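Long-range contact in alginate lyase (Aplysia kurodai, PDB 5GMT), which probably cleaves alginate as a polysaccharide lyase of family 14, with a specificity for polymannuronate: residues R60-E64 / H74-G78. Residues are numbered along the deposited sequence; the frame is centred on the assembly and turned at random.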
ATOM      1  N   ARG A  60      -6.787   9.172  10.681  1.00  7.48           N
ATOM      2  CA  ARG A  60      -5.489   9.451  11.291  1.00  7.10           C
ATOM      3  C   ARG A  60      -4.955   8.217  11.977  1.00  6.21           C
ATOM      4  O   ARG A  60      -5.663   7.567  12.737  1.00  6.99           O
ATOM      5  CB  ARG A  60      -5.568  10.609  12.302  1.00  7.10           C
ATOM      6  CG  ARG A  60      -4.190  11.119  12.733  1.00  9.21           C
ATOM      7  CD  ARG A  60      -4.257  12.093  13.919  1.00  9.30           C
ATOM      8  NE  ARG A  60      -4.447  11.378  15.185  1.00  6.54           N
ATOM      9  CZ  ARG A  60      -4.507  11.954  16.385  1.00  9.79           C
ATOM     10  NH1 ARG A  60      -4.402  13.271  16.513  1.00  9.87           N
ATOM     11  NH2 ARG A  60      -4.668  11.200  17.469  1.00  9.03           N
ATOM     12  N   ILE A  61      -3.696   7.909  11.695  1.00  5.99           N
ATOM     13  CA  ILE A  61      -3.013   6.787  12.314  1.00  7.55           C
ATOM     14  C   ILE A  61      -1.875   7.301  13.188  1.00  6.66           C
ATOM     15  O   ILE A  61      -1.031   8.080  12.733  1.00  6.33           O
ATOM     16  CB  ILE A  61      -2.434   5.811  11.257  1.00  8.71           C
ATOM     17  CG1 ILE A  61      -3.503   5.411  10.231  1.00  7.33           C
ATOM     18  CG2 ILE A  61      -1.807   4.600  11.953  1.00  7.53           C
ATOM     19  CD1 ILE A  61      -4.715   4.695  10.827  1.00  6.09           C
ATOM     20  N   PHE A  62      -1.851   6.837  14.434  1.00  5.15           N
ATOM     21  CA  PHE A  62      -0.840   7.218  15.397  1.00  8.45           C
ATOM     22  C   PHE A  62       0.200   6.104  15.560  1.00  9.13           C
ATOM     23  O   PHE A  62      -0.162   4.948  15.762  1.00  9.57           O
ATOM     24  CB  PHE A  62      -1.509   7.535  16.736  1.00  6.81           C
ATOM     25  CG  PHE A  62      -0.556   7.661  17.880  1.00  9.46           C
ATOM     26  CD1 PHE A  62       0.471   8.590  17.838  1.00 10.65           C
ATOM     27  CD2 PHE A  62      -0.699   6.871  19.006  1.00  8.93           C
ATOM     28  CE1 PHE A  62       1.344   8.732  18.899  1.00 12.25           C
ATOM     29  CE2 PHE A  62       0.172   6.998  20.075  1.00 12.35           C
ATOM     30  CZ  PHE A  62       1.193   7.932  20.023  1.00 12.56           C
ATOM     31  N   TYR A  63       1.481   6.459  15.438  1.00  6.71           N
ATOM     32  CA  TYR A  63       2.572   5.542  15.728  1.00  7.60           C
ATOM     33  C   TYR A  63       3.323   6.066  16.936  1.00  9.84           C
ATOM     34  O   TYR A  63       3.987   7.110  16.876  1.00  8.12           O
ATOM     35  CB  TYR A  63       3.552   5.392  14.552  1.00  8.22           C
ATOM     36  CG  TYR A  63       2.949   5.415  13.165  1.00  8.04           C
ATOM     37  CD1 TYR A  63       2.757   4.236  12.434  1.00  8.12           C
ATOM     38  CD2 TYR A  63       2.598   6.621  12.569  1.00  8.42           C
ATOM     39  CE1 TYR A  63       2.213   4.277  11.162  1.00  6.08           C
ATOM     40  CE2 TYR A  63       2.053   6.670  11.312  1.00  7.40           C
ATOM     41  CZ  TYR A  63       1.868   5.495  10.605  1.00  8.27           C
ATOM     42  OH  TYR A  63       1.334   5.557   9.348  1.00  6.53           O
ATOM     43  N   GLU A  64       3.222   5.338  18.032  1.00  8.90           N
ATOM     44  CA  GLU A  64       3.892   5.729  19.252  1.00 10.40           C
ATOM     45  C   GLU A  64       5.403   5.642  19.088  1.00 11.95           C
ATOM     46  O   GLU A  64       5.899   4.751  18.404  1.00 10.07           O
ATOM     47  CB  GLU A  64       3.427   4.830  20.382  1.00 11.37           C
ATOM     48  CG  GLU A  64       3.835   5.273  21.743  1.00 14.35           C
ATOM     49  CD  GLU A  64       2.800   4.864  22.765  1.00 19.68           C
ATOM     50  OE1 GLU A  64       2.352   5.749  23.531  1.00 14.85           O
ATOM     51  OE2 GLU A  64       2.426   3.663  22.773  1.00 13.13           O
ATOM     52  N   HIS A  74      -0.306   0.723  19.920  1.00  9.08           N
ATOM     53  CA  HIS A  74      -0.145   1.948  19.139  1.00  8.59           C
ATOM     54  C   HIS A  74       0.966   1.852  18.104  1.00  9.40           C
ATOM     55  O   HIS A  74       1.835   2.720  18.046  1.00  7.89           O
ATOM     56  CB  HIS A  74       0.127   3.145  20.061  1.00  9.85           C
ATOM     57  CG  HIS A  74      -0.838   3.262  21.196  1.00 12.00           C
ATOM     58  ND1 HIS A  74      -0.462   3.089  22.513  1.00 13.70           N
ATOM     59  CD2 HIS A  74      -2.169   3.515  21.214  1.00 12.15           C
ATOM     60  CE1 HIS A  74      -1.521   3.227  23.291  1.00 17.65           C
ATOM     61  NE2 HIS A  74      -2.567   3.485  22.526  1.00 12.64           N
ATOM     62  N   ARG A  75       0.930   0.807  17.281  1.00  8.00           N
ATOM     63  CA  ARG A  75       1.996   0.597  16.306  1.00  8.14           C
ATOM     64  C   ARG A  75       1.543   0.856  14.870  1.00  8.94           C
ATOM     65  O   ARG A  75       2.330   0.695  13.939  1.00 10.11           O
ATOM     66  CB  ARG A  75       2.551  -0.830  16.411  1.00 12.03           C
ATOM     67  CG  ARG A  75       1.576  -1.889  15.878  1.00 15.18           C
ATOM     68  CD  ARG A  75       2.191  -3.277  15.878  1.00 18.21           C
ATOM     69  NE  ARG A  75       1.269  -4.297  15.382  1.00 22.37           N
ATOM     70  CZ  ARG A  75       0.237  -4.762  16.074  1.00 25.62           C
ATOM     71  NH1 ARG A  75      -0.015  -4.283  17.287  1.00 29.51           N
ATOM     72  NH2 ARG A  75      -0.554  -5.692  15.551  1.00 27.13           N
ATOM     73  N   GLY A  76       0.292   1.277  14.692  1.00  7.88           N
ATOM     74  CA  GLY A  76      -0.247   1.522  13.363  1.00  6.36           C
ATOM     75  C   GLY A  76      -1.529   0.739  13.150  1.00  8.43           C
ATOM     76  O   GLY A  76      -2.184   0.345  14.116  1.00  9.32           O
ATOM     77  N   ALA A  77      -1.892   0.495  11.895  1.00  6.86           N
ATOM     78  CA  ALA A  77      -3.144  -0.210  11.622  1.00  9.02           C
ATOM     79  C   ALA A  77      -3.147  -0.895  10.261  1.00  9.56           C
ATOM     80  O   ALA A  77      -2.312  -0.605   9.395  1.00  6.53           O
ATOM     81  CB  ALA A  77      -4.308   0.752  11.721  1.00  6.59           C
ATOM     82  N   GLY A  78      -4.090  -1.812  10.073  1.00  8.71           N
ATOM     83  CA  GLY A  78      -4.139  -2.560   8.832  1.00  7.54           C
ATOM     84  C   GLY A  78      -5.500  -3.165   8.596  1.00  8.27           C
ATOM     85  O   GLY A  78      -6.209  -3.509   9.550  1.00  7.40           O
TER
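The strands 60-63 and 76-78, their directions 129° apart, are linked just past their near ends, where Glu64 N donates to His74 O over 3.0 Å, almost straight at 172°. From there the strands splay, and side chains fill the widening angle. The same two residues bond a second time, His74 ND1 giving its proton to Glu64 OE2 at 3.0 Å. This bond is more bent: the carboxylate stands nearly perpendicular to the imidazole, and ND1 comes from above the carboxylate plane. Glu64 CG lies anti to the backbone N (chi1 -169°), and a bend at chi2 brings OE2 back to the ring. An alanine in place of Glu64 would probably deprive His74 ND1 of its carboxylate acceptor and leave the imidazole freer to turn. Beside this pair, Phe62 CE2 touches His74 CB at 3.9 Å, the two rings meeting obliquely; the backbone N of Glu64 sits over the centre of one Phe62 face. Further along, the edge of the Tyr63 ring meets Arg75 O, while Ile61 CG2 covers part of one Tyr63 face and reaches Gly76 CA at 3.7 Å. At the backbone angles of Gly76 a CB would run into the preceding carbonyl O, reason enough for glycine; it would also lie close to Tyr63 CE1. Deeper still, Ile61 CD1 meets Ala77 CB at 4.1 Å. Ser46 OG bridges the gap by bonding both Phe62 O and Gly76 N, and Tyr63 OH bonds Thr246 and Ser263. The contact joins the two sheets near one side of what is, by its family, a concanavalin-like beta sandwich: strand 58-63 runs between 47-50 and 261-272 in one sheet, strand 76-81 between 38-42 and 238-247 in the other.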